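Local coordinates for protein gamma-glutamyltransferase 1 Threonine peptidase. MEROPS family T03 (Pseudomonas nitroreducens, PDB 5ZJG) that probably cleaves gamma-glutamyl bonds, as in glutathione, and passes the glutamyl group to an amino acid or peptide acceptor or to water, at residues T17-W22 and S72-S77; G93-F98 and H125-P130; Y135-A140 and G161-D166. One frame throughout, in Å; residues are numbered along the deposited sequence.

Contact 1: residues T17-W22 and S72-S77. With GLY (glycine), chain E; GLY (glycine), chain F.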
loop_
_atom_site.group_PDB
_atom_site.type_symbol
_atom_site.label_atom_id
_atom_site.label_comp_id
_atom_site.label_asym_id
_atom_site.label_seq_id
_atom_site.Cartn_x
_atom_site.Cartn_y
_atom_site.Cartn_z
ATOM N N THR B 17 -0.774 1.207 -5.652
ATOM C CA THR B 17 -1.244 0.760 -4.346
ATOM C C THR B 17 -2.078 1.881 -3.753
ATOM O O THR B 17 -1.623 3.026 -3.710
ATOM C CB THR B 17 -0.077 0.421 -3.411
ATOM O OG1 THR B 17 0.932 -0.370 -4.097
ATOM C CG2 THR B 17 -0.606 -0.344 -2.178
ATOM N N TYR B 18 -3.300 1.577 -3.317
ATOM C CA TYR B 18 -4.062 2.632 -2.649
ATOM C C TYR B 18 -4.930 1.994 -1.573
ATOM O O TYR B 18 -5.000 0.768 -1.456
ATOM C CB TYR B 18 -4.834 3.502 -3.654
ATOM C CG TYR B 18 -6.047 2.904 -4.366
ATOM C CD1 TYR B 18 -6.177 1.525 -4.590
ATOM C CD2 TYR B 18 -7.025 3.739 -4.859
ATOM C CE1 TYR B 18 -7.304 1.017 -5.242
ATOM C CE2 TYR B 18 -8.155 3.246 -5.502
ATOM C CZ TYR B 18 -8.273 1.891 -5.712
ATOM O OH TYR B 18 -9.382 1.388 -6.325
ATOM N N THR B 19 -5.510 2.830 -0.717
ATOM C CA THR B 19 -5.998 2.276 0.538
ATOM C C THR B 19 -6.903 3.244 1.275
ATOM O O THR B 19 -6.856 4.457 1.073
ATOM C CB THR B 19 -4.819 1.898 1.438
ATOM O OG1 THR B 19 -5.293 1.183 2.578
ATOM C CG2 THR B 19 -4.057 3.137 1.872
ATOM N N LEU B 20 -7.695 2.676 2.193
ATOM C CA LEU B 20 -8.344 3.413 3.271
ATOM C C LEU B 20 -7.585 3.285 4.585
ATOM O O LEU B 20 -7.966 3.916 5.583
ATOM C CB LEU B 20 -9.760 2.892 3.472
ATOM C CG LEU B 20 -10.783 3.128 2.364
ATOM C CD1 LEU B 20 -12.073 2.408 2.765
ATOM C CD2 LEU B 20 -11.034 4.636 2.194
ATOM N N ASN B 21 -6.506 2.502 4.573
ATOM C CA ASN B 21 -5.744 1.982 5.705
ATOM C C ASN B 21 -6.396 0.679 6.158
ATOM O O ASN B 21 -6.257 -0.325 5.461
ATOM C CB ASN B 21 -5.580 2.988 6.850
ATOM C CG ASN B 21 -4.557 2.510 7.867
ATOM O OD1 ASN B 21 -3.818 1.555 7.613
ATOM N ND2 ASN B 21 -4.500 3.162 9.016
ATOM N N TRP B 22 -7.086 0.635 7.290
ATOM C CA TRP B 22 -7.665 -0.641 7.681
ATOM C C TRP B 22 -8.905 -0.935 6.834
ATOM O O TRP B 22 -9.344 -0.116 6.029
ATOM C CB TRP B 22 -7.944 -0.648 9.180
ATOM C CG TRP B 22 -6.641 -0.719 9.874
ATOM C CD1 TRP B 22 -5.870 0.335 10.257
ATOM C CD2 TRP B 22 -5.893 -1.905 10.191
ATOM N NE1 TRP B 22 -4.707 -0.114 10.828
ATOM C CE2 TRP B 22 -4.696 -1.486 10.800
ATOM C CE3 TRP B 22 -6.128 -3.279 10.034
ATOM C CZ2 TRP B 22 -3.736 -2.387 11.257
ATOM C CZ3 TRP B 22 -5.178 -4.170 10.495
ATOM C CH2 TRP B 22 -3.992 -3.722 11.090
ATOM N N SER B 72 4.018 6.062 5.071
ATOM C CA SER B 72 3.418 4.862 4.538
ATOM C C SER B 72 4.464 3.756 4.391
ATOM O O SER B 72 5.679 3.994 4.415
ATOM C CB SER B 72 2.779 5.138 3.170
ATOM O OG SER B 72 2.129 3.988 2.645
ATOM N N SER B 73 3.965 2.536 4.222
ATOM C CA SER B 73 4.787 1.414 3.794
ATOM C C SER B 73 4.458 0.986 2.368
ATOM O O SER B 73 5.076 0.040 1.856
ATOM C CB SER B 73 4.587 0.232 4.744
ATOM O OG SER B 73 4.944 0.595 6.077
ATOM N N MET B 74 3.492 1.633 1.719
ATOM C CA MET B 74 3.094 1.189 0.385
ATOM C C MET B 74 4.230 1.419 -0.602
ATOM O O MET B 74 4.873 2.468 -0.611
ATOM C CB MET B 74 1.850 1.923 -0.104
ATOM C CG MET B 74 0.584 1.645 0.698
ATOM S SD MET B 74 -0.853 2.452 0.006
ATOM C CE MET B 74 -0.565 4.152 0.524
ATOM N N SER B 75 4.479 0.430 -1.442
ATOM C CA SER B 75 5.690 0.394 -2.262
ATOM C C SER B 75 5.378 -0.147 -3.658
ATOM O O SER B 75 5.961 -1.145 -4.091
ATOM C CB SER B 75 6.757 -0.472 -1.584
ATOM O OG SER B 75 6.958 -0.139 -0.219
ATOM N N PRO B 76 4.490 0.513 -4.407
ATOM C CA PRO B 76 4.252 0.077 -5.795
ATOM C C PRO B 76 5.557 0.133 -6.577
ATOM O O PRO B 76 6.320 1.102 -6.477
ATOM C CB PRO B 76 3.211 1.074 -6.325
ATOM C CG PRO B 76 3.404 2.305 -5.450
ATOM C CD PRO B 76 3.745 1.750 -4.090
ATOM N N SER B 77 5.875 -0.962 -7.267
ATOM C CA SER B 77 7.218 -1.140 -7.809
ATOM C C SER B 77 7.195 -1.541 -9.279
ATOM O O SER B 77 6.292 -2.241 -9.740
ATOM C CB SER B 77 7.980 -2.208 -7.010
ATOM O OG SER B 77 8.246 -1.774 -5.670
HETATM N N GLY E . -1.943 2.382 5.746
HETATM C CA GLY E . -0.809 1.484 5.613
HETATM C C GLY E . 0.302 2.127 4.807
HETATM O O GLY E . 1.461 1.707 4.836
HETATM O OXT GLY E . 0.040 3.101 4.100
HETATM N N GLY F . -6.128 -6.317 7.973
HETATM C CA GLY F . -4.872 -5.717 7.572
HETATM C C GLY F . -5.036 -4.707 6.459
HETATM O O GLY F . -6.124 -4.169 6.239
HETATM O O HOH W 1 2.660 -1.685 -2.342
#
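Met-74 lies against Thr-17 and Thr-19 at the end of strand 13-19, beside the gamma-glutamyl pocket of an N-terminal nucleophile (Ntn) hydrolase fold. Ser-72 OG has two jobs: it donates to OXT of the chain E glycine at 2.7 Å and accepts from the backbone N of Met-74, an ST turn that helps hold the hydroxyl in place. Ser-73 gives its backbone N to the same carboxylate's O at 2.7 Å, in a nearly straight bond (165°). Across the pocket, Asn-21 OD1 takes the glycine amino group, so the two segments grip opposite ends of the ligand, consistent with the L-glutamate site expected here.

Met-74 is the apolar bridge. With CG anti to its carbonyl carbon (chi1 -65°), the chain runs out extended to SD and then bends, laying sulfur 3.6 Å from Thr-17 CG2 and 3.8 Å from Thr-19 CG2. An unbranched, flexible thioether lets sulfur lie on the two threonine methyls while CG and CE pass beside the glycine carboxylate. Thr-19 is two-sided: its CG2 packs on Met-74 while OG1 bonds to Thr-1, the likely nucleophile, and accepts from Asn-21 N. Ser-75 reaches the strand through water, its backbone N donating to a molecule that also meets Thr-17 OG1. That hydroxyl is hydrogen-bonded to His-3 as well. Pro-76, a rigid ring, closes the packing: Thr-17 OG1 sits 3.5 Å from both CB and CD of Pro-76.

Contact 2: residues G93-F98 and H125-P130. With GLY (glycine), chain G.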
loop_
_atom_site.group_PDB
_atom_site.type_symbol
_atom_site.label_atom_id
_atom_site.label_comp_id
_atom_site.label_asym_id
_atom_site.label_seq_id
_atom_site.Cartn_x
_atom_site.Cartn_y
_atom_site.Cartn_z
ATOM N N GLY B 93 -0.686 -4.640 2.983
ATOM C CA GLY B 93 -0.156 -5.332 4.146
ATOM C C GLY B 93 0.436 -4.419 5.204
ATOM O O GLY B 93 1.152 -4.914 6.082
ATOM N N GLY B 94 0.168 -3.115 5.146
ATOM C CA GLY B 94 0.705 -2.226 6.162
ATOM C C GLY B 94 2.211 -2.352 6.243
ATOM O O GLY B 94 2.909 -2.334 5.227
ATOM N N SER B 95 2.729 -2.479 7.469
ATOM C CA SER B 95 4.172 -2.539 7.688
ATOM C C SER B 95 4.821 -3.791 7.117
ATOM O O SER B 95 6.043 -3.877 7.166
ATOM C CB SER B 95 4.495 -2.462 9.185
ATOM O OG SER B 95 3.948 -3.555 9.897
ATOM N N ARG B 96 4.046 -4.740 6.592
ATOM C CA ARG B 96 4.566 -5.927 5.924
ATOM C C ARG B 96 4.795 -5.728 4.423
ATOM O O ARG B 96 5.329 -6.630 3.769
ATOM C CB ARG B 96 3.585 -7.088 6.125
ATOM C CG ARG B 96 3.524 -7.714 7.528
ATOM C CD ARG B 96 3.100 -6.735 8.632
ATOM N NE ARG B 96 2.612 -7.475 9.799
ATOM C CZ ARG B 96 2.313 -6.933 10.976
ATOM N NH1 ARG B 96 2.456 -5.627 11.178
ATOM N NH2 ARG B 96 1.866 -7.704 11.956
ATOM N N ILE B 97 4.410 -4.580 3.857
ATOM C CA ILE B 97 4.387 -4.450 2.398
ATOM C C ILE B 97 5.775 -4.612 1.811
ATOM O O ILE B 97 5.983 -5.397 0.882
ATOM C CB ILE B 97 3.770 -3.104 1.994
ATOM C CG1 ILE B 97 2.268 -3.161 2.237
ATOM C CG2 ILE B 97 4.096 -2.757 0.527
ATOM C CD1 ILE B 97 1.578 -1.799 2.135
ATOM N N PHE B 98 6.740 -3.833 2.293
ATOM C CA PHE B 98 8.034 -3.884 1.623
ATOM C C PHE B 98 8.858 -5.108 2.008
ATOM O O PHE B 98 9.701 -5.530 1.205
ATOM C CB PHE B 98 8.836 -2.598 1.858
ATOM C CG PHE B 98 8.926 -2.178 3.290
ATOM C CD1 PHE B 98 9.874 -2.722 4.123
ATOM C CD2 PHE B 98 8.068 -1.191 3.795
ATOM C CE1 PHE B 98 9.977 -2.307 5.468
ATOM C CE2 PHE B 98 8.159 -0.798 5.107
ATOM C CZ PHE B 98 9.113 -1.357 5.938
ATOM N N HIS B 125 7.436 -12.096 8.575
ATOM C CA HIS B 125 7.721 -10.688 8.774
ATOM C C HIS B 125 8.288 -10.442 10.166
ATOM O O HIS B 125 7.814 -11.021 11.144
ATOM C CB HIS B 125 6.458 -9.851 8.599
ATOM C CG HIS B 125 6.648 -8.397 8.894
ATOM N ND1 HIS B 125 7.360 -7.556 8.068
ATOM C CD2 HIS B 125 6.203 -7.627 9.921
ATOM C CE1 HIS B 125 7.340 -6.327 8.567
ATOM N NE2 HIS B 125 6.633 -6.342 9.683
ATOM N N HIS B 126 9.307 -9.593 10.228
ATOM C CA HIS B 126 9.859 -9.110 11.498
ATOM C C HIS B 126 10.131 -7.617 11.371
ATOM O O HIS B 126 10.493 -7.131 10.300
ATOM C CB HIS B 126 11.151 -9.857 11.883
ATOM C CG HIS B 126 11.800 -9.331 13.125
ATOM N ND1 HIS B 126 11.209 -9.414 14.366
ATOM C CD2 HIS B 126 12.975 -8.684 13.308
ATOM C CE1 HIS B 126 11.995 -8.842 15.265
ATOM N NE2 HIS B 126 13.070 -8.386 14.647
ATOM N N GLN B 127 9.955 -6.877 12.481
ATOM C CA GLN B 127 10.040 -5.420 12.391
ATOM C C GLN B 127 10.610 -4.762 13.647
ATOM O O GLN B 127 10.281 -3.605 13.928
ATOM C CB GLN B 127 8.655 -4.836 12.070
ATOM C CG GLN B 127 7.545 -5.273 13.007
ATOM C CD GLN B 127 6.221 -4.565 12.718
ATOM O OE1 GLN B 127 5.809 -4.412 11.562
ATOM N NE2 GLN B 127 5.556 -4.113 13.772
ATOM N N LEU B 128 11.500 -5.460 14.357
ATOM C CA LEU B 128 12.224 -4.976 15.537
ATOM C C LEU B 128 11.318 -4.914 16.761
ATOM O O LEU B 128 11.615 -5.526 17.795
ATOM C CB LEU B 128 12.848 -3.600 15.280
ATOM C CG LEU B 128 13.790 -3.084 16.380
ATOM C CD1 LEU B 128 14.999 -4.005 16.603
ATOM C CD2 LEU B 128 14.246 -1.668 16.041
ATOM N N LEU B 129 10.222 -4.170 16.657
ATOM C CA LEU B 129 9.209 -4.112 17.686
ATOM C C LEU B 129 7.886 -4.605 17.115
ATOM O O LEU B 129 7.433 -4.065 16.099
ATOM C CB LEU B 129 9.048 -2.668 18.198
ATOM C CG LEU B 129 10.306 -1.983 18.745
ATOM C CD1 LEU B 129 10.000 -0.528 19.107
ATOM C CD2 LEU B 129 10.886 -2.713 19.952
ATOM N N PRO B 130 7.204 -5.567 17.751
ATOM C CA PRO B 130 7.564 -6.207 19.030
ATOM C C PRO B 130 8.849 -7.027 18.989
ATOM O O PRO B 130 9.148 -7.695 17.990
ATOM C CB PRO B 130 6.369 -7.120 19.316
ATOM C CG PRO B 130 5.248 -6.518 18.578
ATOM C CD PRO B 130 5.851 -5.941 17.325
HETATM N N GLY G . -3.940 -4.446 5.759
HETATM C CA GLY G . -3.968 -3.572 4.606
HETATM C C GLY G . -2.843 -2.571 4.645
HETATM O O GLY G . -2.899 -1.578 5.372
HETATM O OXT GLY G . -1.856 -2.715 3.930
#
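Arg-96 and His-125 cross at about a right angle where the turn leading into helix 97-109 meets the short strand 125-126 of the Ntn-hydrolase chain. The arginine's aliphatic stem lies over the imidazole: CG of Arg-96 is 3.7 Å from the centroid of the His-125 ring and 20° off its normal, a CH-pi contact. A bend at the second torsion carries the rest of the chain across the ring, with CD 3.5 Å from His-125 CD2, and the guanidinium ends nearly parallel to the imidazole, the planes 14° apart. A long side chain with methylenes and a flat cationic head suits this place, because the stem packs on one ring while the head bonds to Gln-160 and makes a cation-pi contact with Tyr-135.

The polar centre is Gln-127 OE1, gripped by two donors. Ser-95 OG reaches it at 2.6 Å in the carbonyl plane, and His-125 NE2 at 2.8 Å, with OE1 at the edge of the imidazole, in its plane, which implies a proton on NE2. ND1 is bonded to Thr-99, so the imidazole is pinned at both nitrogens. Ser-95 OG accepts in turn from Arg-96 NH1, in the guanidinium plane. The Gln-127 amide, turned 72° from that plane, uses NE2 to bond to Leu-129 O and Phe-54 O. This buried cluster is thus satisfied partly by its own members and partly by Gln-160, Thr-99 and Phe-54 O.

Ahead of the turn, Gly-93 and Gly-94 adopt backbone angles that suit glycine. Their adjacent N-H groups converge on one oxygen, consistent with an oxyanion-hole-like site, but the 2.4 Å distances from Gly-93 N and Gly-94 N to OXT of the chain G glycine are too short to be taken at face value.

Contact 3: residues Y135-A140 and G161-D166. With GLY (glycine), chain F.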
loop_
_atom_site.group_PDB
_atom_site.type_symbol
_atom_site.label_atom_id
_atom_site.label_comp_id
_atom_site.label_asym_id
_atom_site.label_seq_id
_atom_site.Cartn_x
_atom_site.Cartn_y
_atom_site.Cartn_z
ATOM N N TYR B 135 6.065 -12.669 12.496
ATOM C CA TYR B 135 4.663 -12.857 12.171
ATOM C C TYR B 135 4.526 -13.794 10.987
ATOM O O TYR B 135 5.320 -13.732 10.048
ATOM C CB TYR B 135 4.015 -11.521 11.833
ATOM C CG TYR B 135 3.961 -10.604 13.031
ATOM C CD1 TYR B 135 2.961 -10.740 13.980
ATOM C CD2 TYR B 135 4.925 -9.628 13.225
ATOM C CE1 TYR B 135 2.908 -9.903 15.088
ATOM C CE2 TYR B 135 4.883 -8.791 14.325
ATOM C CZ TYR B 135 3.874 -8.936 15.250
ATOM O OH TYR B 135 3.842 -8.098 16.346
ATOM N N TYR B 136 3.488 -14.620 11.029
ATOM C CA TYR B 136 3.096 -15.472 9.911
ATOM C C TYR B 136 1.588 -15.362 9.729
ATOM O O TYR B 136 0.887 -14.799 10.572
ATOM C CB TYR B 136 3.539 -16.923 10.149
ATOM C CG TYR B 136 2.920 -17.606 11.350
ATOM C CD1 TYR B 136 1.658 -18.177 11.268
ATOM C CD2 TYR B 136 3.611 -17.712 12.559
ATOM C CE1 TYR B 136 1.094 -18.833 12.347
ATOM C CE2 TYR B 136 3.045 -18.361 13.658
ATOM C CZ TYR B 136 1.781 -18.915 13.540
ATOM O OH TYR B 136 1.199 -19.568 14.602
ATOM N N ASP B 137 1.088 -15.861 8.599
ATOM C CA ASP B 137 -0.347 -15.929 8.366
ATOM C C ASP B 137 -0.815 -17.381 8.325
ATOM O O ASP B 137 -0.021 -18.331 8.324
ATOM C CB ASP B 137 -0.747 -15.174 7.082
ATOM C CG ASP B 137 -0.123 -15.739 5.815
ATOM O OD1 ASP B 137 0.500 -16.824 5.853
ATOM O OD2 ASP B 137 -0.267 -15.072 4.755
ATOM N N ALA B 138 -2.138 -17.544 8.332
ATOM C CA ALA B 138 -2.719 -18.880 8.372
ATOM C C ALA B 138 -2.672 -19.554 7.009
ATOM O O ALA B 138 -2.785 -20.778 6.933
ATOM C CB ALA B 138 -4.160 -18.803 8.890
ATOM N N TYR B 139 -2.491 -18.774 5.941
ATOM C CA TYR B 139 -2.273 -19.337 4.616
ATOM C C TYR B 139 -1.024 -20.216 4.582
ATOM O O TYR B 139 -1.028 -21.283 3.962
ATOM C CB TYR B 139 -2.184 -18.200 3.587
ATOM C CG TYR B 139 -1.560 -18.615 2.274
ATOM C CD1 TYR B 139 -2.316 -19.211 1.280
ATOM C CD2 TYR B 139 -0.210 -18.421 2.045
ATOM C CE1 TYR B 139 -1.740 -19.595 0.078
ATOM C CE2 TYR B 139 0.377 -18.808 0.868
ATOM C CZ TYR B 139 -0.394 -19.402 -0.119
ATOM O OH TYR B 139 0.189 -19.776 -1.304
ATOM N N ALA B 140 0.053 -19.798 5.251
ATOM C CA ALA B 140 1.311 -20.554 5.251
ATOM C C ALA B 140 1.987 -20.398 6.607
ATOM O O ALA B 140 3.041 -19.759 6.732
ATOM C CB ALA B 140 2.229 -20.084 4.125
ATOM N N GLY B 161 -3.164 -12.975 12.132
ATOM C CA GLY B 161 -4.604 -12.987 12.017
ATOM C C GLY B 161 -5.143 -12.400 10.737
ATOM O O GLY B 161 -6.353 -12.165 10.642
ATOM N N TRP B 162 -4.280 -12.139 9.759
ATOM C CA TRP B 162 -4.686 -11.718 8.425
ATOM C C TRP B 162 -3.562 -12.082 7.474
ATOM O O TRP B 162 -2.400 -12.211 7.878
ATOM C CB TRP B 162 -5.000 -10.219 8.355
ATOM C CG TRP B 162 -4.022 -9.352 9.068
ATOM C CD1 TRP B 162 -3.998 -9.079 10.402
ATOM C CD2 TRP B 162 -2.934 -8.627 8.487
ATOM N NE1 TRP B 162 -2.954 -8.234 10.695
ATOM C CE2 TRP B 162 -2.283 -7.944 9.535
ATOM C CE3 TRP B 162 -2.441 -8.495 7.185
ATOM C CZ2 TRP B 162 -1.174 -7.129 9.320
ATOM C CZ3 TRP B 162 -1.331 -7.698 6.977
ATOM C CH2 TRP B 162 -0.707 -7.032 8.037
ATOM N N ASN B 163 -3.919 -12.300 6.221
ATOM C CA ASN B 163 -2.935 -12.824 5.290
ATOM C C ASN B 163 -1.839 -11.795 5.015
ATOM O O ASN B 163 -2.047 -10.576 5.058
ATOM C CB ASN B 163 -3.605 -13.290 3.994
ATOM C CG ASN B 163 -4.215 -14.698 4.115
ATOM O OD1 ASN B 163 -3.846 -15.503 4.999
ATOM N ND2 ASN B 163 -5.147 -15.003 3.218
ATOM N N MET B 164 -0.648 -12.330 4.767
ATOM C CA MET B 164 0.607 -11.599 4.632
ATOM C C MET B 164 0.743 -11.041 3.216
ATOM O O MET B 164 1.576 -11.468 2.414
ATOM C CB MET B 164 1.757 -12.544 4.953
ATOM C CG MET B 164 3.106 -11.902 4.961
ATOM S SD MET B 164 3.296 -10.921 6.431
ATOM C CE MET B 164 3.332 -12.181 7.710
ATOM N N GLY B 165 -0.091 -10.058 2.922
ATOM C CA GLY B 165 -0.067 -9.413 1.626
ATOM C C GLY B 165 -1.004 -10.041 0.619
ATOM O O GLY B 165 -1.703 -11.033 0.865
ATOM N N ASP B 166 -0.995 -9.433 -0.567
ATOM C CA ASP B 166 -1.813 -9.853 -1.710
ATOM C C ASP B 166 -1.100 -9.344 -2.960
ATOM O O ASP B 166 -1.486 -8.327 -3.559
ATOM C CB ASP B 166 -3.234 -9.294 -1.590
ATOM C CG ASP B 166 -4.194 -9.827 -2.654
ATOM O OD1 ASP B 166 -3.800 -10.695 -3.449
ATOM O OD2 ASP B 166 -5.361 -9.358 -2.674
HETATM N N GLY F . -6.128 -6.317 7.973
HETATM C CA GLY F . -4.872 -5.717 7.572
HETATM C C GLY F . -5.036 -4.707 6.459
HETATM O O GLY F . -6.124 -4.169 6.239
#
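Asp-137 and Met-164 are tied by the hydrogen bond that joins these segments: the backbone N of Met-164 donates to Asp-137 OD2 at 2.8 Å, nearly straight (168°), meeting the carboxylate on its anti side. Asp-137 CG lies between its own backbone N and carbonyl carbon (chi1 62°), a rotamer that turns the carboxylate back over its own turn. There OD1 accepts from Ala-140 N, an Asx motif, in which the donor stands above the carboxylate plane. An aspartate suits the position because its two oxygens serve different loops, and OD2 also forms a salt bridge with Arg-184, which would probably favour the charged form.

The Met-164 bond fastens the loop after strand 156-159 to the end of strand 133-136; the two strands are parallel neighbours in a mixed sheet, joined through helix 144-153 in a beta-alpha-beta crossover.

Van der Waals packing does the rest. Met-164, bent at chi2 and chi3, curls its CE to 3.4 Å from Tyr-135 O and 4.2 Å from Tyr-135 CB, as its flexible chain allows. Asn-163 OD1 rests 3.5 Å from Tyr-139 CB, while its ND2 bonds to Arg-184 O.

Towards the ligand, the indole of Trp-162 presents a broad flat face to the chain F glycine, whose CA lies over the ring centre, 3.6 Å from Trp-162 CD2.

How the contacts relate
Contacts 1 and 2 are buried, and both hold bound glycines: contact 1 relies on methyl-thioether packing and a water bridge, contact 2 on polar side chains gathered around one amide oxygen. Contact 3, partly buried, joins a strand end to a loop nearer the surface, where a carboxylate holds a backbone N-H. The first two meet where Ser-73 packs on the turn of 93-98, so their glycine-binding parts lie side by side. Contacts 2 and 3 share a sheet through neighbouring strands 125-126 and 133-136, and Arg-96 packs on Met-164. Contacts 1 and 3, about 17 Å apart between centres, do not touch, yet both reach the chain F glycine.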